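Local coordinates for prophage MuSo2, 43 kDa tail protein (Shewanella oneidensis, PDB 3CDD) that probably serves as a trimeric baseplate hub component of a Mu-like phage tail, at residues E5-W19 against I54-G68. Sequence-based numbering, arbitrary orientation.
Sequences EEIVLKAGGKIYQGW and IEPIKQGQACTVDIG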
ATOM      1  N   GLU A   5       7.137  25.220 -30.369  1.00 40.83           N
ATOM      2  CA  GLU A   5       8.298  24.375 -30.073  1.00 38.84           C
ATOM      3  C   GLU A   5       7.826  22.947 -29.913  1.00 37.60           C
ATOM      4  O   GLU A   5       6.832  22.698 -29.250  1.00 37.15           O
ATOM      5  CB  GLU A   5       8.939  24.790 -28.747  1.00 39.01           C
ATOM      6  CG  GLU A   5       9.773  26.048 -28.785  1.00 38.92           C
ATOM      7  CD  GLU A   5      10.558  26.269 -27.491  1.00 38.81           C
ATOM      8  OE1 GLU A   5      10.127  25.797 -26.410  1.00 37.25           O
ATOM      9  OE2 GLU A   5      11.612  26.931 -27.554  1.00 38.54           O
ATOM     10  N   GLU A   6       8.530  22.007 -30.523  1.00 36.25           N
ATOM     11  CA  GLU A   6       8.135  20.610 -30.399  1.00 34.52           C
ATOM     12  C   GLU A   6       8.950  19.906 -29.324  1.00 33.13           C
ATOM     13  O   GLU A   6      10.076  20.322 -28.999  1.00 31.92           O
ATOM     14  CB  GLU A   6       8.211  19.885 -31.757  1.00 35.44           C
ATOM     15  CG  GLU A   6       9.543  19.257 -32.100  1.00 36.94           C
ATOM     16  CD  GLU A   6       9.765  19.141 -33.614  1.00 42.22           C
ATOM     17  OE1 GLU A   6       8.754  19.064 -34.365  1.00 43.52           O
ATOM     18  OE2 GLU A   6      10.955  19.133 -34.041  1.00 41.29           O
ATOM     19  N   ILE A   7       8.356  18.846 -28.773  1.00 31.51           N
ATOM     20  CA  ILE A   7       9.007  18.028 -27.763  1.00 30.64           C
ATOM     21  C   ILE A   7       9.507  16.695 -28.356  1.00 30.56           C
ATOM     22  O   ILE A   7       8.714  15.904 -28.887  1.00 30.64           O
ATOM     23  CB  ILE A   7       8.087  17.811 -26.538  1.00 30.52           C
ATOM     24  CG1 ILE A   7       7.821  19.158 -25.845  1.00 29.04           C
ATOM     25  CG2 ILE A   7       8.735  16.824 -25.564  1.00 29.19           C
ATOM     26  CD1 ILE A   7       6.456  19.299 -25.193  1.00 27.73           C
ATOM     27  N   VAL A   8      10.815  16.453 -28.246  1.00 29.68           N
ATOM     28  CA  VAL A   8      11.445  15.321 -28.931  1.00 29.88           C
ATOM     29  C   VAL A   8      12.210  14.401 -27.967  1.00 30.42           C
ATOM     30  O   VAL A   8      13.021  14.848 -27.146  1.00 30.31           O
ATOM     31  CB  VAL A   8      12.371  15.765 -30.155  1.00 30.43           C
ATOM     32  CG1 VAL A   8      11.658  16.759 -31.102  1.00 28.47           C
ATOM     33  CG2 VAL A   8      13.688  16.367 -29.685  1.00 30.43           C
ATOM     34  N   LEU A   9      11.911  13.116 -28.050  1.00 30.76           N
ATOM     35  CA  LEU A   9      12.719  12.107 -27.405  1.00 31.11           C
ATOM     36  C   LEU A   9      13.686  11.541 -28.434  1.00 31.95           C
ATOM     37  O   LEU A   9      13.273  11.104 -29.529  1.00 31.79           O
ATOM     38  CB  LEU A   9      11.851  10.986 -26.839  1.00 31.05           C
ATOM     39  CG  LEU A   9      12.623   9.858 -26.146  1.00 31.43           C
ATOM     40  CD1 LEU A   9      12.011   9.534 -24.783  1.00 31.84           C
ATOM     41  CD2 LEU A   9      12.719   8.620 -27.018  1.00 29.54           C
ATOM     42  N   LYS A  10      14.967  11.543 -28.068  1.00 31.80           N
ATOM     43  CA  LYS A  10      16.015  10.914 -28.865  1.00 32.41           C
ATOM     44  C   LYS A  10      16.535   9.689 -28.098  1.00 32.54           C
ATOM     45  O   LYS A  10      16.878   9.786 -26.926  1.00 30.84           O
ATOM     46  CB  LYS A  10      17.155  11.900 -29.136  1.00 31.56           C
ATOM     47  CG  LYS A  10      16.765  13.124 -29.994  1.00 32.50           C
ATOM     48  CD  LYS A  10      18.012  13.929 -30.405  1.00 32.75           C
ATOM     49  CE  LYS A  10      17.643  15.268 -31.026  1.00 33.87           C
ATOM     50  NZ  LYS A  10      18.846  16.105 -31.365  1.00 34.64           N
ATOM     51  N   ALA A  11      16.561   8.541 -28.769  1.00 33.80           N
ATOM     52  CA  ALA A  11      17.134   7.311 -28.222  1.00 34.59           C
ATOM     53  C   ALA A  11      17.576   6.434 -29.385  1.00 35.39           C
ATOM     54  O   ALA A  11      16.829   6.245 -30.339  1.00 35.25           O
ATOM     55  CB  ALA A  11      16.111   6.571 -27.360  1.00 34.25           C
ATOM     56  N   GLY A  12      18.795   5.904 -29.316  1.00 36.21           N
ATOM     57  CA  GLY A  12      19.287   4.989 -30.355  1.00 36.99           C
ATOM     58  C   GLY A  12      19.550   5.606 -31.727  1.00 37.64           C
ATOM     59  O   GLY A  12      19.451   4.920 -32.753  1.00 37.31           O
ATOM     60  N   GLY A  13      19.894   6.895 -31.750  1.00 37.96           N
ATOM     61  CA  GLY A  13      20.118   7.607 -33.016  1.00 37.99           C
ATOM     62  C   GLY A  13      18.803   7.924 -33.722  1.00 38.12           C
ATOM     63  O   GLY A  13      18.796   8.397 -34.865  1.00 38.19           O
ATOM     64  N   LYS A  14      17.694   7.668 -33.026  1.00 37.57           N
ATOM     65  CA  LYS A  14      16.356   7.893 -33.561  1.00 37.30           C
ATOM     66  C   LYS A  14      15.655   9.063 -32.866  1.00 36.46           C
ATOM     67  O   LYS A  14      16.015   9.451 -31.761  1.00 35.58           O
ATOM     68  CB  LYS A  14      15.526   6.618 -33.467  1.00 37.40           C
ATOM     69  CG  LYS A  14      16.202   5.430 -34.153  1.00 40.12           C
ATOM     70  CD  LYS A  14      15.265   4.252 -34.324  1.00 43.58           C
ATOM     71  CE  LYS A  14      15.980   3.086 -35.017  1.00 46.20           C
ATOM     72  NZ  LYS A  14      16.359   3.339 -36.450  1.00 47.03           N
ATOM     73  N   ILE A  15      14.671   9.635 -33.548  1.00 35.57           N
ATOM     74  CA  ILE A  15      13.960  10.796 -33.054  1.00 34.68           C
ATOM     75  C   ILE A  15      12.482  10.455 -33.030  1.00 33.88           C
ATOM     76  O   ILE A  15      11.921   9.954 -34.016  1.00 33.89           O
ATOM     77  CB  ILE A  15      14.247  12.059 -33.917  1.00 35.02           C
ATOM     78  CG1 ILE A  15      15.752  12.350 -33.962  1.00 35.39           C
ATOM     79  CG2 ILE A  15      13.486  13.266 -33.380  1.00 34.91           C
ATOM     80  CD1 ILE A  15      16.146  13.575 -34.784  1.00 35.09           C
ATOM     81  N   TYR A  16      11.873  10.720 -31.886  1.00 32.77           N
ATOM     82  CA  TYR A  16      10.498  10.360 -31.599  1.00 32.28           C
ATOM     83  C   TYR A  16       9.740  11.610 -31.166  1.00 31.74           C
ATOM     84  O   TYR A  16       9.991  12.179 -30.107  1.00 30.26           O
ATOM     85  CB  TYR A  16      10.438   9.317 -30.488  1.00 32.91           C
ATOM     86  CG  TYR A  16      11.101   7.988 -30.808  1.00 33.95           C
ATOM     87  CD1 TYR A  16      12.468   7.772 -30.536  1.00 33.31           C
ATOM     88  CD2 TYR A  16      10.360   6.935 -31.354  1.00 34.53           C
ATOM     89  CE1 TYR A  16      13.085   6.534 -30.821  1.00 31.95           C
ATOM     90  CE2 TYR A  16      10.964   5.702 -31.650  1.00 34.40           C
ATOM     91  CZ  TYR A  16      12.318   5.510 -31.373  1.00 33.88           C
ATOM     92  OH  TYR A  16      12.885   4.289 -31.666  1.00 34.72           O
ATOM     93  N   GLN A  17       8.838  12.050 -32.031  1.00 31.25           N
ATOM     94  CA  GLN A  17       8.015  13.209 -31.782  1.00 31.32           C
ATOM     95  C   GLN A  17       6.589  12.789 -32.086  1.00 31.34           C
ATOM     96  O   GLN A  17       6.360  11.846 -32.848  1.00 31.64           O
ATOM     97  CB  GLN A  17       8.455  14.374 -32.687  1.00 31.61           C
ATOM     98  CG  GLN A  17       7.836  15.725 -32.332  1.00 33.30           C
ATOM     99  CD  GLN A  17       6.521  16.007 -33.077  1.00 35.47           C
ATOM    100  OE1 GLN A  17       6.237  15.418 -34.131  1.00 35.38           O
ATOM    101  NE2 GLN A  17       5.720  16.915 -32.527  1.00 34.74           N
ATOM    102  N   GLY A  18       5.629  13.479 -31.491  1.00 30.96           N
ATOM    103  CA  GLY A  18       4.228  13.227 -31.793  1.00 30.50           C
ATOM    104  C   GLY A  18       3.571  12.397 -30.719  1.00 29.82           C
ATOM    105  O   GLY A  18       2.519  11.798 -30.949  1.00 29.81           O
ATOM    106  N   TRP A  19       4.199  12.369 -29.545  1.00 29.19           N
ATOM    107  CA  TRP A  19       3.674  11.674 -28.378  1.00 28.32           C
ATOM    108  C   TRP A  19       2.299  12.217 -28.033  1.00 28.56           C
ATOM    109  O   TRP A  19       2.012  13.399 -28.278  1.00 29.09           O
ATOM    110  CB  TRP A  19       4.640  11.833 -27.197  1.00 28.24           C
ATOM    111  CG  TRP A  19       6.016  11.248 -27.481  1.00 27.89           C
ATOM    112  CD1 TRP A  19       7.112  11.917 -27.967  1.00 28.60           C
ATOM    113  CD2 TRP A  19       6.420   9.874 -27.335  1.00 28.20           C
ATOM    114  NE1 TRP A  19       8.180  11.046 -28.114  1.00 29.10           N
ATOM    115  CE2 TRP A  19       7.781   9.789 -27.727  1.00 29.09           C
ATOM    116  CE3 TRP A  19       5.765   8.706 -26.908  1.00 28.56           C
ATOM    117  CZ2 TRP A  19       8.495   8.579 -27.704  1.00 29.54           C
ATOM    118  CZ3 TRP A  19       6.480   7.503 -26.880  1.00 28.61           C
ATOM    119  CH2 TRP A  19       7.830   7.452 -27.276  1.00 29.45           C
ATOM    120  N   ILE A  54       6.441   1.777 -35.369  1.00 46.38           N
ATOM    121  CA  ILE A  54       7.839   1.960 -34.943  1.00 45.90           C
ATOM    122  C   ILE A  54       8.467   0.694 -34.393  1.00 45.15           C
ATOM    123  O   ILE A  54       7.792  -0.164 -33.818  1.00 44.38           O
ATOM    124  CB  ILE A  54       8.050   3.100 -33.899  1.00 46.32           C
ATOM    125  CG1 ILE A  54       7.399   2.764 -32.555  1.00 46.33           C
ATOM    126  CG2 ILE A  54       7.573   4.451 -34.441  1.00 47.62           C
ATOM    127  CD1 ILE A  54       8.312   3.012 -31.384  1.00 47.37           C
ATOM    128  N   GLU A  55       9.778   0.597 -34.586  1.00 44.85           N
ATOM    129  CA  GLU A  55      10.586  -0.443 -33.977  1.00 44.50           C
ATOM    130  C   GLU A  55      10.674  -0.122 -32.483  1.00 43.17           C
ATOM    131  O   GLU A  55      10.765   1.049 -32.119  1.00 42.72           O
ATOM    132  CB  GLU A  55      11.972  -0.456 -34.638  1.00 45.39           C
ATOM    133  CG  GLU A  55      12.988  -1.356 -33.982  1.00 47.96           C
ATOM    134  CD  GLU A  55      13.965  -1.927 -34.975  1.00 52.07           C
ATOM    135  OE1 GLU A  55      13.533  -2.771 -35.801  1.00 54.23           O
ATOM    136  OE2 GLU A  55      15.157  -1.538 -34.929  1.00 53.13           O
ATOM    137  N   PRO A  56      10.586  -1.148 -31.619  1.00 42.35           N
ATOM    138  CA  PRO A  56      10.672  -0.891 -30.180  1.00 41.58           C
ATOM    139  C   PRO A  56      11.801   0.060 -29.742  1.00 40.88           C
ATOM    140  O   PRO A  56      12.843   0.131 -30.380  1.00 40.75           O
ATOM    141  CB  PRO A  56      10.888  -2.285 -29.592  1.00 41.61           C
ATOM    142  CG  PRO A  56      10.176  -3.205 -30.538  1.00 42.24           C
ATOM    143  CD  PRO A  56      10.351  -2.579 -31.908  1.00 42.43           C
ATOM    144  N   ILE A  57      11.553   0.820 -28.682  1.00 39.97           N
ATOM    145  CA  ILE A  57      12.613   1.509 -27.977  1.00 39.93           C
ATOM    146  C   ILE A  57      13.080   0.495 -26.936  1.00 39.43           C
ATOM    147  O   ILE A  57      12.307   0.052 -26.093  1.00 40.24           O
ATOM    148  CB  ILE A  57      12.127   2.833 -27.312  1.00 39.84           C
ATOM    149  CG1 ILE A  57      11.411   3.716 -28.343  1.00 40.59           C
ATOM    150  CG2 ILE A  57      13.296   3.593 -26.683  1.00 39.90           C
ATOM    151  CD1 ILE A  57      10.799   4.992 -27.769  1.00 40.31           C
ATOM    152  N   LYS A  58      14.331   0.076 -27.035  1.00 38.74           N
ATOM    153  CA  LYS A  58      14.855  -0.907 -26.112  1.00 37.86           C
ATOM    154  C   LYS A  58      14.993  -0.305 -24.717  1.00 36.12           C
ATOM    155  O   LYS A  58      15.577   0.780 -24.551  1.00 34.60           O
ATOM    156  CB  LYS A  58      16.207  -1.445 -26.608  1.00 37.90           C
ATOM    157  CG  LYS A  58      16.143  -2.102 -27.992  1.00 39.91           C
ATOM    158  CD  LYS A  58      17.531  -2.513 -28.497  1.00 40.49           C
ATOM    159  CE  LYS A  58      17.705  -2.231 -29.993  1.00 42.57           C
ATOM    160  NZ  LYS A  58      17.026  -3.250 -30.845  1.00 45.89           N
ATOM    161  N   GLN A  59      14.434  -1.004 -23.730  1.00 34.51           N
ATOM    162  CA  GLN A  59      14.745  -0.733 -22.311  1.00 33.96           C
ATOM    163  C   GLN A  59      16.266  -0.691 -22.099  1.00 33.66           C
ATOM    164  O   GLN A  59      16.993  -1.453 -22.719  1.00 33.36           O
ATOM    165  CB  GLN A  59      14.089  -1.779 -21.395  1.00 33.43           C
ATOM    166  CG  GLN A  59      14.611  -3.227 -21.527  1.00 32.43           C
ATOM    167  CD  GLN A  59      13.943  -4.039 -22.622  1.00 32.16           C
ATOM    168  OE1 GLN A  59      13.230  -3.504 -23.484  1.00 33.47           O
ATOM    169  NE2 GLN A  59      14.178  -5.350 -22.602  1.00 28.90           N
ATOM    170  N   GLY A  60      16.747   0.215 -21.251  1.00 33.19           N
ATOM    171  CA  GLY A  60      18.185   0.366 -21.052  1.00 33.13           C
ATOM    172  C   GLY A  60      18.855   1.458 -21.869  1.00 33.51           C
ATOM    173  O   GLY A  60      19.911   1.950 -21.495  1.00 32.48           O
ATOM    174  N   GLN A  61      18.218   1.859 -22.966  1.00 33.84           N
ATOM    175  CA  GLN A  61      18.777   2.833 -23.916  1.00 34.93           C
ATOM    176  C   GLN A  61      19.025   4.214 -23.302  1.00 34.40           C
ATOM    177  O   GLN A  61      18.174   4.710 -22.588  1.00 33.87           O
ATOM    178  CB  GLN A  61      17.781   3.003 -25.062  1.00 35.53           C
ATOM    179  CG  GLN A  61      18.397   3.341 -26.390  1.00 40.20           C
ATOM    180  CD  GLN A  61      19.223   2.203 -26.938  1.00 44.80           C
ATOM    181  OE1 GLN A  61      20.430   2.335 -27.162  1.00 45.53           O
ATOM    182  NE2 GLN A  61      18.577   1.061 -27.140  1.00 48.76           N
ATOM    183  N   ALA A  62      20.167   4.835 -23.600  1.00 34.68           N
ATOM    184  CA  ALA A  62      20.378   6.258 -23.294  1.00 35.32           C
ATOM    185  C   ALA A  62      19.376   7.115 -24.057  1.00 36.14           C
ATOM    186  O   ALA A  62      19.047   6.832 -25.212  1.00 35.79           O
ATOM    187  CB  ALA A  62      21.796   6.697 -23.611  1.00 35.42           C
ATOM    188  N   CYS A  63      18.953   8.196 -23.412  1.00 37.45           N
ATOM    189  CA  CYS A  63      17.717   8.867 -23.726  1.00 37.09           C
ATOM    190  C   CYS A  63      17.822  10.373 -23.414  1.00 35.76           C
ATOM    191  O   CYS A  63      18.371  10.754 -22.374  1.00 34.88           O
ATOM    192  CB  CYS A  63      16.651   8.254 -22.812  1.00 37.22           C
ATOM    193  SG  CYS A  63      15.058   8.604 -23.336  1.00 43.29           S
ATOM    194  N   THR A  64      17.288  11.221 -24.296  1.00 34.22           N
ATOM    195  CA  THR A  64      17.103  12.655 -23.982  1.00 32.52           C
ATOM    196  C   THR A  64      15.728  13.159 -24.393  1.00 31.72           C
ATOM    197  O   THR A  64      15.161  12.719 -25.403  1.00 31.45           O
ATOM    198  CB  THR A  64      18.183  13.583 -24.618  1.00 32.58           C
ATOM    199  OG1 THR A  64      18.033  13.613 -26.047  1.00 32.79           O
ATOM    200  CG2 THR A  64      19.600  13.133 -24.251  1.00 32.59           C
ATOM    201  N   VAL A  65      15.179  14.078 -23.606  1.00 30.55           N
ATOM    202  CA  VAL A  65      13.983  14.788 -24.019  1.00 29.06           C
ATOM    203  C   VAL A  65      14.313  16.263 -24.119  1.00 29.75           C
ATOM    204  O   VAL A  65      14.858  16.845 -23.174  1.00 29.33           O
ATOM    205  CB  VAL A  65      12.775  14.553 -23.105  1.00 30.00           C
ATOM    206  CG1 VAL A  65      11.573  15.358 -23.623  1.00 29.17           C
ATOM    207  CG2 VAL A  65      12.440  13.009 -23.007  1.00 25.40           C
ATOM    208  N   ASP A  66      13.991  16.832 -25.288  1.00 29.34           N
ATOM    209  CA  ASP A  66      14.193  18.253 -25.608  1.00 30.07           C
ATOM    210  C   ASP A  66      12.872  18.960 -25.985  1.00 29.64           C
ATOM    211  O   ASP A  66      11.964  18.357 -26.583  1.00 29.15           O
ATOM    212  CB  ASP A  66      15.177  18.395 -26.775  1.00 30.45           C
ATOM    213  CG  ASP A  66      16.566  17.835 -26.464  1.00 33.16           C
ATOM    214  OD1 ASP A  66      17.023  17.897 -25.311  1.00 34.95           O
ATOM    215  OD2 ASP A  66      17.213  17.331 -27.400  1.00 38.29           O
ATOM    216  N   ILE A  67      12.776  20.233 -25.615  1.00 28.87           N
ATOM    217  CA  ILE A  67      11.698  21.106 -26.067  1.00 29.07           C
ATOM    218  C   ILE A  67      12.351  22.251 -26.836  1.00 28.59           C
ATOM    219  O   ILE A  67      13.143  23.003 -26.274  1.00 28.41           O
ATOM    220  CB  ILE A  67      10.823  21.675 -24.901  1.00 29.29           C
ATOM    221  CG1 ILE A  67       9.762  22.645 -25.464  1.00 29.96           C
ATOM    222  CG2 ILE A  67      11.694  22.359 -23.825  1.00 29.01           C
ATOM    223  CD1 ILE A  67       8.639  23.020 -24.490  1.00 29.38           C
ATOM    224  N   GLY A  68      12.041  22.362 -28.124  1.00 28.65           N
ATOM    225  CA  GLY A  68      12.641  23.400 -28.978  1.00 28.64           C
ATOM    226  C   GLY A  68      14.156  23.302 -29.066  1.00 28.74           C
ATOM    227  O   GLY A  68      14.846  24.309 -29.226  1.00 28.94           O
TER
HETATM  228  O   HOH W   1      16.108  14.969 -27.456  1.00 41.30           O
HETATM  229  O   HOH W   2      20.400   5.755 -27.045  1.00 39.86           O
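Strand 7-11 pairs antiparallel with strand 62-67 in the N-terminal GpP-like domain, and Val-8 with Asp-66 and Lys-10 with Thr-64 form its hydrogen-bonded pairs. Val-8 N reaches Asp-66 O at 2.8 Å, and Asp-66 N returns to Val-8 O; Gly-68 N extends the pairing to Glu-6 O, where glycine easily takes the positive phi (60°). Beta-branched and leucine side chains suit the buried face: Ile-7 CG2 meets Val-65 CG1 at 3.7 Å, and Leu-9, its CG anti to N (chi1 179°), brings CD1 to Cys-63 SG at 3.5 Å. Past the type I' turn from Ala-11 to Lys-14, the Tyr-16 ring receives Ile-57 CD1 over one face, 3.9 Å from its centroid, a CH-pi contact; the same methyl touches the edge of Trp-19 at CH2. Trp-19 NE1 bonds to Tyr-16 O, bent (139°) and above the carbonyl plane. On the strands' other face, a water lies 2.7 Å from Thr-64 OG1 and probably also serves Val-8 O, while Asp-66 OD1 salt-bridges Arg-71. Lys-10 NZ, 4.5 Å from Asp-66 OD2, is beyond a salt bridge, so their attraction is probably modest. Backbone bonds fix the register, while Leu-9 and Trp-19 carry the apolar side onto Leu-37 of strand 34-42.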